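Local coordinates for protein DNA ligase (PDB 3GDE) that probably seals nicks in double-stranded DNA during replication, recombination and repair, using ATP and forming AMP and diphosphate, at residues Ile36-Leu47 with Asp199-Lys209; Glu113-Phe124 with Leu146-Glu154. All coordinates share one frame; numbering follows the deposited sequence.

Overall arrangement
Both contacts lie in the all-helical N-terminal part of the ligase, consistent with the DNA-binding domain of this family, away from the predicted ATP site, with centres about 19 Å apart; along the chain, contact 2 is nested inside the loop that contact 1 closes. Contact 1 packs helix 39-49 against helix 200-216, with small aliphatic residues at its middle and salt bridges along its exposed margin. Contact 2 joins a loop and the start of helix 117-129 to the bend between helices 135-149 and 152-162, relying on one backbone hydrogen bond and the carboxylate of the buried Glu154. Each is partly buried. The two meet where Arg118 of contact 2 forms salt bridges with Asp41 and Asp44 of contact 1.

Contact 1: residues Ile36-Leu47 with Asp199-Lys209; sequences IEDERDLYDVVL and DLGRVAVVAKK
Tyr43 reaches across to Asp199, its OH giving a 2.5 Å hydrogen bond to the syn lone pair of OD2. With CG anti to the backbone N (chi1 -177°), the ring reaches the first turn of helix 200-216, its CD1 3.4 Å from Gly201 C. Gly201 suits this place because a CB would collide with Tyr43 and Leu47. Asp199 is also the N-cap: its OD1 accepts from Arg202 N, which comes from above the carboxylate plane, and more weakly from Gly201 N.

The two helix segments run roughly antiparallel, at 137°, their axes 8.1 Å apart. Such closeness favours small side chains: Val46 sets CG2 3.7 Å from Ala204 CB and turns CG1 to Leu200, while Val205 CG2 lies against Tyr43 CB. Val46 and Leu200 also pack on Met175 and Ile179 of helix 172-182, which joins the pair to the helical bundle. Leu42 CD2 rests on Lys208, 3.7 Å from its CD. The lysine chain stays extended until its last torsion bends, and NZ meets Glu37 OE1 at 3.2 Å from above the carboxylate plane. Lys209 NZ makes a weaker salt bridge to Glu39 OE1.

Carboxylate capping and the tyrosine bond thus fix one end of this helix pair, while more exposed ion pairs border the other.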
loop_
_atom_site.group_PDB
_atom_site.type_symbol
_atom_site.label_atom_id
_atom_site.label_comp_id
_atom_site.label_asym_id
_atom_site.label_seq_id
_atom_site.Cartn_x
_atom_site.Cartn_y
_atom_site.Cartn_z
ATOM N N ILE A 36 -7.892 15.668 22.039
ATOM C CA ILE A 36 -6.531 15.264 22.322
ATOM C C ILE A 36 -5.633 16.505 22.270
ATOM O O ILE A 36 -5.569 17.197 21.251
ATOM C CB ILE A 36 -6.043 14.171 21.347
ATOM C CG1 ILE A 36 -7.063 13.021 21.291
ATOM C CG2 ILE A 36 -4.658 13.683 21.765
ATOM C CD1 ILE A 36 -6.850 12.026 20.170
ATOM N N GLU A 37 -4.955 16.783 23.380
ATOM C CA GLU A 37 -4.069 17.944 23.466
ATOM C C GLU A 37 -2.617 17.580 23.222
ATOM O O GLU A 37 -1.886 18.360 22.630
ATOM C CB GLU A 37 -4.223 18.668 24.811
ATOM C CG GLU A 37 -5.385 19.669 24.839
ATOM C CD GLU A 37 -5.274 20.770 23.769
ATOM O OE1 GLU A 37 -4.142 21.185 23.392
ATOM O OE2 GLU A 37 -6.339 21.227 23.306
ATOM N N ASP A 38 -2.212 16.395 23.660
ATOM C CA ASP A 38 -0.854 15.930 23.440
ATOM C C ASP A 38 -0.694 15.496 21.992
ATOM O O ASP A 38 -1.364 14.566 21.537
ATOM C CB ASP A 38 -0.501 14.794 24.405
ATOM C CG ASP A 38 0.920 14.309 24.228
ATOM O OD1 ASP A 38 1.210 13.676 23.202
ATOM O OD2 ASP A 38 1.765 14.568 25.101
ATOM N N GLU A 39 0.206 16.165 21.274
ATOM C CA GLU A 39 0.279 16.013 19.821
ATOM C C GLU A 39 0.804 14.646 19.349
ATOM O O GLU A 39 0.537 14.233 18.222
ATOM C CB GLU A 39 0.991 17.201 19.148
ATOM C CG GLU A 39 2.479 17.342 19.431
ATOM C CD GLU A 39 3.097 18.583 18.766
ATOM O OE1 GLU A 39 2.526 19.698 18.922
ATOM O OE2 GLU A 39 4.154 18.439 18.103
ATOM N N ARG A 40 1.529 13.946 20.221
ATOM C CA ARG A 40 2.006 12.601 19.894
ATOM C C ARG A 40 0.992 11.496 20.190
ATOM O O ARG A 40 1.024 10.463 19.533
ATOM C CB ARG A 40 3.371 12.308 20.517
ATOM C CG ARG A 40 3.442 12.464 21.997
ATOM C CD ARG A 40 4.691 13.254 22.365
ATOM N NE ARG A 40 5.893 12.421 22.397
ATOM C CZ ARG A 40 6.681 12.283 23.464
ATOM N NH1 ARG A 40 6.406 12.933 24.594
ATOM N NH2 ARG A 40 7.757 11.505 23.400
ATOM N N ASP A 41 0.099 11.711 21.159
ATOM C CA ASP A 41 -1.075 10.843 21.306
ATOM C C ASP A 41 -2.004 11.027 20.105
ATOM O O ASP A 41 -2.617 10.067 19.657
ATOM C CB ASP A 41 -1.864 11.116 22.599
ATOM C CG ASP A 41 -1.142 10.656 23.851
ATOM O OD1 ASP A 41 -1.525 11.120 24.939
ATOM O OD2 ASP A 41 -0.200 9.839 23.780
ATOM N N LEU A 42 -2.118 12.263 19.612
ATOM C CA LEU A 42 -2.922 12.562 18.415
ATOM C C LEU A 42 -2.359 11.812 17.205
ATOM O O LEU A 42 -3.071 11.069 16.538
ATOM C CB LEU A 42 -2.988 14.077 18.128
ATOM C CG LEU A 42 -3.698 14.476 16.807
ATOM C CD1 LEU A 42 -5.153 13.978 16.748
ATOM C CD2 LEU A 42 -3.639 15.978 16.516
ATOM N N TYR A 43 -1.066 12.009 16.965
ATOM C CA TYR A 43 -0.319 11.325 15.918
ATOM C C TYR A 43 -0.528 9.819 15.990
ATOM O O TYR A 43 -0.938 9.185 15.015
ATOM C CB TYR A 43 1.171 11.662 16.042
ATOM C CG TYR A 43 2.027 11.066 14.954
ATOM C CD1 TYR A 43 2.321 11.792 13.795
ATOM C CD2 TYR A 43 2.546 9.773 15.080
ATOM C CE1 TYR A 43 3.113 11.244 12.786
ATOM C CE2 TYR A 43 3.334 9.215 14.083
ATOM C CZ TYR A 43 3.612 9.954 12.933
ATOM O OH TYR A 43 4.394 9.398 11.943
ATOM N N ASP A 44 -0.259 9.245 17.152
ATOM C CA ASP A 44 -0.408 7.808 17.322
ATOM C C ASP A 44 -1.844 7.331 17.093
ATOM O O ASP A 44 -2.055 6.326 16.425
ATOM C CB ASP A 44 0.097 7.373 18.698
ATOM C CG ASP A 44 1.606 7.402 18.799
ATOM O OD1 ASP A 44 2.292 7.285 17.758
ATOM O OD2 ASP A 44 2.113 7.536 19.935
ATOM N N VAL A 45 -2.824 8.061 17.613
ATOM C CA VAL A 45 -4.230 7.658 17.456
ATOM C C VAL A 45 -4.646 7.636 15.972
ATOM O O VAL A 45 -5.357 6.730 15.538
ATOM C CB VAL A 45 -5.186 8.546 18.328
ATOM C CG1 VAL A 45 -6.648 8.409 17.900
ATOM C CG2 VAL A 45 -5.049 8.180 19.778
ATOM N N VAL A 46 -4.188 8.626 15.205
ATOM C CA VAL A 46 -4.546 8.721 13.797
ATOM C C VAL A 46 -3.962 7.533 13.013
ATOM O O VAL A 46 -4.672 6.880 12.238
ATOM C CB VAL A 46 -4.151 10.094 13.175
ATOM C CG1 VAL A 46 -4.287 10.063 11.662
ATOM C CG2 VAL A 46 -5.028 11.200 13.750
ATOM N N LEU A 47 -2.681 7.253 13.238
ATOM C CA LEU A 47 -2.058 6.052 12.693
ATOM C C LEU A 47 -2.771 4.790 13.166
ATOM O O LEU A 47 -3.301 4.041 12.343
ATOM C CB LEU A 47 -0.562 6.004 13.018
ATOM C CG LEU A 47 0.347 6.571 11.922
ATOM C CD1 LEU A 47 0.181 8.072 11.769
ATOM C CD2 LEU A 47 1.823 6.204 12.155
ATOM N N ASP A 199 1.865 10.830 5.477
ATOM C CA ASP A 199 1.737 10.563 6.896
ATOM C C ASP A 199 0.519 11.325 7.417
ATOM O O ASP A 199 0.597 12.534 7.652
ATOM C CB ASP A 199 3.012 11.001 7.633
ATOM C CG ASP A 199 3.037 10.563 9.100
ATOM O OD1 ASP A 199 1.968 10.294 9.698
ATOM O OD2 ASP A 199 4.144 10.499 9.664
ATOM N N LEU A 200 -0.599 10.614 7.593
ATOM C CA LEU A 200 -1.841 11.212 8.082
ATOM C C LEU A 200 -1.736 11.742 9.498
ATOM O O LEU A 200 -2.443 12.677 9.868
ATOM C CB LEU A 200 -3.011 10.222 7.994
ATOM C CG LEU A 200 -4.078 10.480 6.933
ATOM C CD1 LEU A 200 -5.334 9.674 7.245
ATOM C CD2 LEU A 200 -4.426 11.975 6.793
ATOM N N GLY A 201 -0.869 11.124 10.293
ATOM C CA GLY A 201 -0.588 11.588 11.647
ATOM C C GLY A 201 0.035 12.971 11.647
ATOM O O GLY A 201 -0.433 13.864 12.355
ATOM N N ARG A 202 1.088 13.136 10.841
ATOM C CA ARG A 202 1.724 14.429 10.616
ATOM C C ARG A 202 0.702 15.470 10.153
ATOM O O ARG A 202 0.691 16.597 10.640
ATOM C CB ARG A 202 2.832 14.294 9.564
ATOM C CG ARG A 202 4.063 15.146 9.827
ATOM C CD ARG A 202 4.283 16.271 8.829
ATOM N NE ARG A 202 5.056 15.803 7.688
ATOM C CZ ARG A 202 5.913 16.530 6.970
ATOM N NH1 ARG A 202 6.154 17.807 7.263
ATOM N NH2 ARG A 202 6.540 15.958 5.942
ATOM N N VAL A 203 -0.139 15.084 9.201
ATOM C CA VAL A 203 -1.191 15.957 8.682
ATOM C C VAL A 203 -2.180 16.396 9.783
ATOM O O VAL A 203 -2.536 17.577 9.860
ATOM C CB VAL A 203 -1.920 15.303 7.458
ATOM C CG1 VAL A 203 -3.196 16.047 7.092
ATOM C CG2 VAL A 203 -0.993 15.261 6.251
ATOM N N ALA A 204 -2.607 15.456 10.628
ATOM C CA ALA A 204 -3.526 15.751 11.728
ATOM C C ALA A 204 -2.916 16.770 12.697
ATOM O O ALA A 204 -3.576 17.742 13.092
ATOM C CB ALA A 204 -3.914 14.483 12.457
ATOM N N VAL A 205 -1.647 16.560 13.045
ATOM C CA VAL A 205 -0.940 17.460 13.944
ATOM C C VAL A 205 -0.836 18.882 13.364
ATOM O O VAL A 205 -0.990 19.860 14.088
ATOM C CB VAL A 205 0.442 16.892 14.356
ATOM C CG1 VAL A 205 1.243 17.903 15.205
ATOM C CG2 VAL A 205 0.270 15.566 15.109
ATOM N N VAL A 206 -0.593 18.997 12.064
ATOM C CA VAL A 206 -0.533 20.309 11.423
ATOM C C VAL A 206 -1.923 20.944 11.436
ATOM O O VAL A 206 -2.050 22.137 11.700
ATOM C CB VAL A 206 0.067 20.240 9.995
ATOM C CG1 VAL A 206 -0.065 21.583 9.253
ATOM C CG2 VAL A 206 1.532 19.835 10.072
ATOM N N ALA A 207 -2.954 20.135 11.184
ATOM C CA ALA A 207 -4.331 20.610 11.203
ATOM C C ALA A 207 -4.735 21.100 12.588
ATOM O O ALA A 207 -5.465 22.062 12.698
ATOM C CB ALA A 207 -5.299 19.525 10.708
ATOM N N LYS A 208 -4.254 20.430 13.633
ATOM C CA LYS A 208 -4.512 20.826 15.010
ATOM C C LYS A 208 -3.860 22.176 15.341
ATOM O O LYS A 208 -4.503 23.080 15.876
ATOM C CB LYS A 208 -3.988 19.745 15.963
ATOM C CG LYS A 208 -4.171 20.054 17.448
ATOM C CD LYS A 208 -3.223 19.230 18.284
ATOM C CE LYS A 208 -3.512 19.347 19.772
ATOM N NZ LYS A 208 -3.561 20.751 20.258
ATOM N N LYS A 209 -2.582 22.290 15.009
ATOM C CA LYS A 209 -1.772 23.435 15.395
ATOM C C LYS A 209 -2.028 24.677 14.542
ATOM O O LYS A 209 -1.999 25.793 15.062
ATOM C CB LYS A 209 -0.286 23.063 15.351
ATOM C CG LYS A 209 0.124 21.995 16.357
ATOM C CD LYS A 209 1.646 21.739 16.324
ATOM C CE LYS A 209 2.437 22.900 16.966
ATOM N NZ LYS A 209 3.726 22.461 17.620
#

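Contact 2: residues Glu113-Phe124 with Leu146-Glu154; sequences EELTVRKVRETF and LYGLATPLE
A capping box opens helix 152-162, and the loop before helix 117-129 docks on it. Thr151 OG1 accepts from Glu154 N, and Glu154 OE1 returns the bond by accepting from Thr151 N at 2.8 Å, on its anti side. The other oxygen, OE2, reaches across to Leu115 N (2.9 Å); this amide approaches from the syn side, tilted 23° off the carboxylate plane. Next to it, Glu114 N bonds to Leu149 O at 2.8 Å.

Leu115 tucks its CG between its own backbone N and carbonyl carbon (chi1 41°), which carries CD1 to 3.6 Å from Leu149 CB and near Ala150 CB, while CD2 passes Glu154. Leu146 meets Thr123 tip to tip, its CD1 3.5 Å from OG1; that hydroxyl is turned back to Lys119 O. The Lys119 chain lies along Leu146.

With Glu154 cut back to an alanine, the amides of Thr151 and Leu115 would probably lose their acceptor, leaving the loop held here mainly by the Glu114 bond and apolar packing. One buried carboxylate therefore serves two backbone segments, accepting from Thr151 N with one oxygen and from Leu115 N with the other, and so ties the loop to the helix start.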
loop_
_atom_site.group_PDB
_atom_site.type_symbol
_atom_site.label_atom_id
_atom_site.label_comp_id
_atom_site.label_asym_id
_atom_site.label_seq_id
_atom_site.Cartn_x
_atom_site.Cartn_y
_atom_site.Cartn_z
ATOM N N GLU A 113 -4.172 -2.845 35.513
ATOM C CA GLU A 113 -3.848 -2.951 34.111
ATOM C C GLU A 113 -4.191 -1.652 33.414
ATOM O O GLU A 113 -4.753 -0.745 34.038
ATOM C CB GLU A 113 -4.587 -4.139 33.496
ATOM C CG GLU A 113 -4.029 -5.485 33.958
ATOM C CD GLU A 113 -4.733 -6.668 33.340
ATOM O OE1 GLU A 113 -5.954 -6.572 33.100
ATOM O OE2 GLU A 113 -4.068 -7.701 33.093
ATOM N N GLU A 114 -3.846 -1.579 32.128
ATOM C CA GLU A 114 -3.879 -0.350 31.330
ATOM C C GLU A 114 -2.443 0.034 30.978
ATOM O O GLU A 114 -1.551 -0.046 31.817
ATOM C CB GLU A 114 -4.599 0.810 32.062
ATOM C CG GLU A 114 -6.134 0.911 31.798
ATOM C CD GLU A 114 -6.995 1.201 33.055
ATOM O OE1 GLU A 114 -8.220 0.908 33.011
ATOM O OE2 GLU A 114 -6.463 1.708 34.080
ATOM N N LEU A 115 -2.198 0.397 29.728
ATOM C CA LEU A 115 -0.948 1.075 29.404
ATOM C C LEU A 115 -1.191 2.257 28.518
ATOM O O LEU A 115 -2.210 2.343 27.857
ATOM C CB LEU A 115 0.135 0.164 28.806
ATOM C CG LEU A 115 -0.069 -0.943 27.777
ATOM C CD1 LEU A 115 -0.338 -2.221 28.519
ATOM C CD2 LEU A 115 -1.128 -0.667 26.717
ATOM N N THR A 116 -0.239 3.177 28.549
ATOM C CA THR A 116 -0.328 4.409 27.803
ATOM C C THR A 116 -0.029 4.146 26.342
ATOM O O THR A 116 0.713 3.216 25.997
ATOM C CB THR A 116 0.656 5.476 28.352
ATOM O OG1 THR A 116 2.005 5.033 28.164
ATOM C CG2 THR A 116 0.403 5.734 29.840
ATOM N N VAL A 117 -0.618 4.970 25.489
ATOM C CA VAL A 117 -0.289 4.980 24.081
ATOM C C VAL A 117 1.220 5.219 23.933
ATOM O O VAL A 117 1.865 4.663 23.043
ATOM C CB VAL A 117 -1.106 6.069 23.355
ATOM C CG1 VAL A 117 -0.756 6.133 21.871
ATOM C CG2 VAL A 117 -2.608 5.820 23.563
ATOM N N ARG A 118 1.782 6.028 24.828
ATOM C CA ARG A 118 3.204 6.338 24.792
ATOM C C ARG A 118 4.054 5.075 24.996
ATOM O O ARG A 118 4.982 4.829 24.227
ATOM C CB ARG A 118 3.543 7.429 25.819
ATOM C CG ARG A 118 4.768 8.287 25.446
ATOM C CD ARG A 118 4.439 9.500 24.526
ATOM N NE ARG A 118 3.117 9.414 23.896
ATOM C CZ ARG A 118 2.872 8.954 22.669
ATOM N NH1 ARG A 118 3.863 8.530 21.883
ATOM N NH2 ARG A 118 1.620 8.915 22.231
ATOM N N LYS A 119 3.715 4.275 26.006
ATOM C CA LYS A 119 4.369 2.984 26.225
ATOM C C LYS A 119 4.209 2.008 25.051
ATOM O O LYS A 119 5.169 1.316 24.692
ATOM C CB LYS A 119 3.893 2.314 27.516
ATOM C CG LYS A 119 4.890 1.275 28.042
ATOM C CD LYS A 119 4.205 0.052 28.615
ATOM C CE LYS A 119 4.893 -0.387 29.908
ATOM N NZ LYS A 119 4.268 0.304 31.104
ATOM N N VAL A 120 3.014 1.952 24.465
ATOM C CA VAL A 120 2.774 1.132 23.267
ATOM C C VAL A 120 3.713 1.548 22.126
ATOM O O VAL A 120 4.378 0.718 21.521
ATOM C CB VAL A 120 1.294 1.198 22.792
ATOM C CG1 VAL A 120 1.132 0.531 21.438
ATOM C CG2 VAL A 120 0.384 0.531 23.808
ATOM N N ARG A 121 3.759 2.845 21.862
ATOM C CA ARG A 121 4.659 3.421 20.873
ATOM C C ARG A 121 6.134 3.077 21.135
ATOM O O ARG A 121 6.838 2.689 20.214
ATOM C CB ARG A 121 4.485 4.930 20.855
ATOM C CG ARG A 121 5.420 5.646 19.921
ATOM C CD ARG A 121 4.727 5.793 18.594
ATOM N NE ARG A 121 5.298 4.925 17.589
ATOM C CZ ARG A 121 4.730 4.643 16.425
ATOM N NH1 ARG A 121 3.544 5.136 16.105
ATOM N NH2 ARG A 121 5.359 3.838 15.584
ATOM N N GLU A 122 6.577 3.221 22.385
ATOM C CA GLU A 122 7.979 2.965 22.766
ATOM C C GLU A 122 8.348 1.496 22.597
ATOM O O GLU A 122 9.395 1.185 22.043
ATOM C CB GLU A 122 8.267 3.388 24.217
ATOM C CG GLU A 122 7.817 4.800 24.594
ATOM C CD GLU A 122 8.810 5.908 24.229
ATOM O OE1 GLU A 122 8.597 7.042 24.724
ATOM O OE2 GLU A 122 9.787 5.663 23.464
ATOM N N THR A 123 7.478 0.611 23.078
ATOM C CA THR A 123 7.650 -0.835 22.939
ATOM C C THR A 123 7.704 -1.261 21.464
ATOM O O THR A 123 8.561 -2.067 21.078
ATOM C CB THR A 123 6.516 -1.584 23.663
ATOM O OG1 THR A 123 6.381 -1.046 24.985
ATOM C CG2 THR A 123 6.806 -3.087 23.735
ATOM N N PHE A 124 6.793 -0.705 20.655
ATOM C CA PHE A 124 6.798 -0.902 19.186
ATOM C C PHE A 124 8.093 -0.444 18.517
ATOM O O PHE A 124 8.647 -1.172 17.684
ATOM C CB PHE A 124 5.599 -0.213 18.523
ATOM C CG PHE A 124 4.294 -0.963 18.674
ATOM C CD1 PHE A 124 3.110 -0.413 18.205
ATOM C CD2 PHE A 124 4.246 -2.207 19.299
ATOM C CE1 PHE A 124 1.895 -1.101 18.325
ATOM C CE2 PHE A 124 3.036 -2.891 19.438
ATOM C CZ PHE A 124 1.862 -2.335 18.943
ATOM N N LEU A 146 3.834 -6.573 27.384
ATOM C CA LEU A 146 2.743 -5.674 27.044
ATOM C C LEU A 146 1.382 -6.328 27.340
ATOM O O LEU A 146 0.490 -5.699 27.925
ATOM C CB LEU A 146 2.855 -5.281 25.569
ATOM C CG LEU A 146 2.603 -3.843 25.118
ATOM C CD1 LEU A 146 3.467 -2.826 25.895
ATOM C CD2 LEU A 146 2.857 -3.734 23.615
ATOM N N TYR A 147 1.235 -7.594 26.954
ATOM C CA TYR A 147 0.010 -8.352 27.236
ATOM C C TYR A 147 -0.217 -8.577 28.731
ATOM O O TYR A 147 -1.357 -8.677 29.171
ATOM C CB TYR A 147 0.027 -9.712 26.526
ATOM C CG TYR A 147 -0.341 -9.691 25.066
ATOM C CD1 TYR A 147 0.512 -10.240 24.112
ATOM C CD2 TYR A 147 -1.554 -9.139 24.630
ATOM C CE1 TYR A 147 0.174 -10.241 22.741
ATOM C CE2 TYR A 147 -1.901 -9.126 23.274
ATOM C CZ TYR A 147 -1.034 -9.683 22.341
ATOM O OH TYR A 147 -1.365 -9.688 21.001
ATOM N N GLY A 148 0.868 -8.679 29.499
ATOM C CA GLY A 148 0.786 -8.778 30.958
ATOM C C GLY A 148 0.255 -7.526 31.648
ATOM O O GLY A 148 -0.270 -7.607 32.752
ATOM N N LEU A 149 0.383 -6.374 30.999
ATOM C CA LEU A 149 -0.055 -5.087 31.568
ATOM C C LEU A 149 -1.378 -4.560 30.994
ATOM O O LEU A 149 -1.964 -3.618 31.540
ATOM C CB LEU A 149 1.032 -4.032 31.362
ATOM C CG LEU A 149 2.167 -3.743 32.349
ATOM C CD1 LEU A 149 2.286 -4.709 33.507
ATOM C CD2 LEU A 149 3.470 -3.659 31.574
ATOM N N ALA A 150 -1.844 -5.166 29.908
ATOM C CA ALA A 150 -2.988 -4.673 29.156
ATOM C C ALA A 150 -4.341 -5.155 29.691
ATOM O O ALA A 150 -4.450 -6.252 30.230
ATOM C CB ALA A 150 -2.845 -5.060 27.695
ATOM N N THR A 151 -5.370 -4.324 29.542
ATOM C CA THR A 151 -6.747 -4.766 29.776
ATOM C C THR A 151 -7.178 -5.707 28.630
ATOM O O THR A 151 -6.539 -5.734 27.581
ATOM C CB THR A 151 -7.736 -3.576 29.887
ATOM O OG1 THR A 151 -7.846 -2.909 28.629
ATOM C CG2 THR A 151 -7.296 -2.576 30.973
ATOM N N PRO A 152 -8.239 -6.507 28.841
ATOM C CA PRO A 152 -8.762 -7.350 27.764
ATOM C C PRO A 152 -9.020 -6.570 26.468
ATOM O O PRO A 152 -8.593 -7.006 25.402
ATOM C CB PRO A 152 -10.069 -7.901 28.361
ATOM C CG PRO A 152 -9.791 -7.967 29.834
ATOM C CD PRO A 152 -8.998 -6.696 30.100
ATOM N N LEU A 153 -9.675 -5.416 26.566
ATOM C CA LEU A 153 -9.940 -4.578 25.387
ATOM C C LEU A 153 -8.686 -3.960 24.767
ATOM O O LEU A 153 -8.622 -3.757 23.548
ATOM C CB LEU A 153 -10.951 -3.486 25.735
ATOM C CG LEU A 153 -12.001 -3.117 24.697
ATOM C CD1 LEU A 153 -12.563 -4.361 23.961
ATOM C CD2 LEU A 153 -13.099 -2.354 25.388
ATOM N N GLU A 154 -7.688 -3.655 25.593
ATOM C CA GLU A 154 -6.393 -3.217 25.065
ATOM C C GLU A 154 -5.725 -4.337 24.281
ATOM O O GLU A 154 -5.154 -4.097 23.223
ATOM C CB GLU A 154 -5.454 -2.757 26.182
ATOM C CG GLU A 154 -5.646 -1.329 26.598
ATOM C CD GLU A 154 -4.840 -0.945 27.846
ATOM O OE1 GLU A 154 -4.462 -1.838 28.633
ATOM O OE2 GLU A 154 -4.590 0.262 28.047
#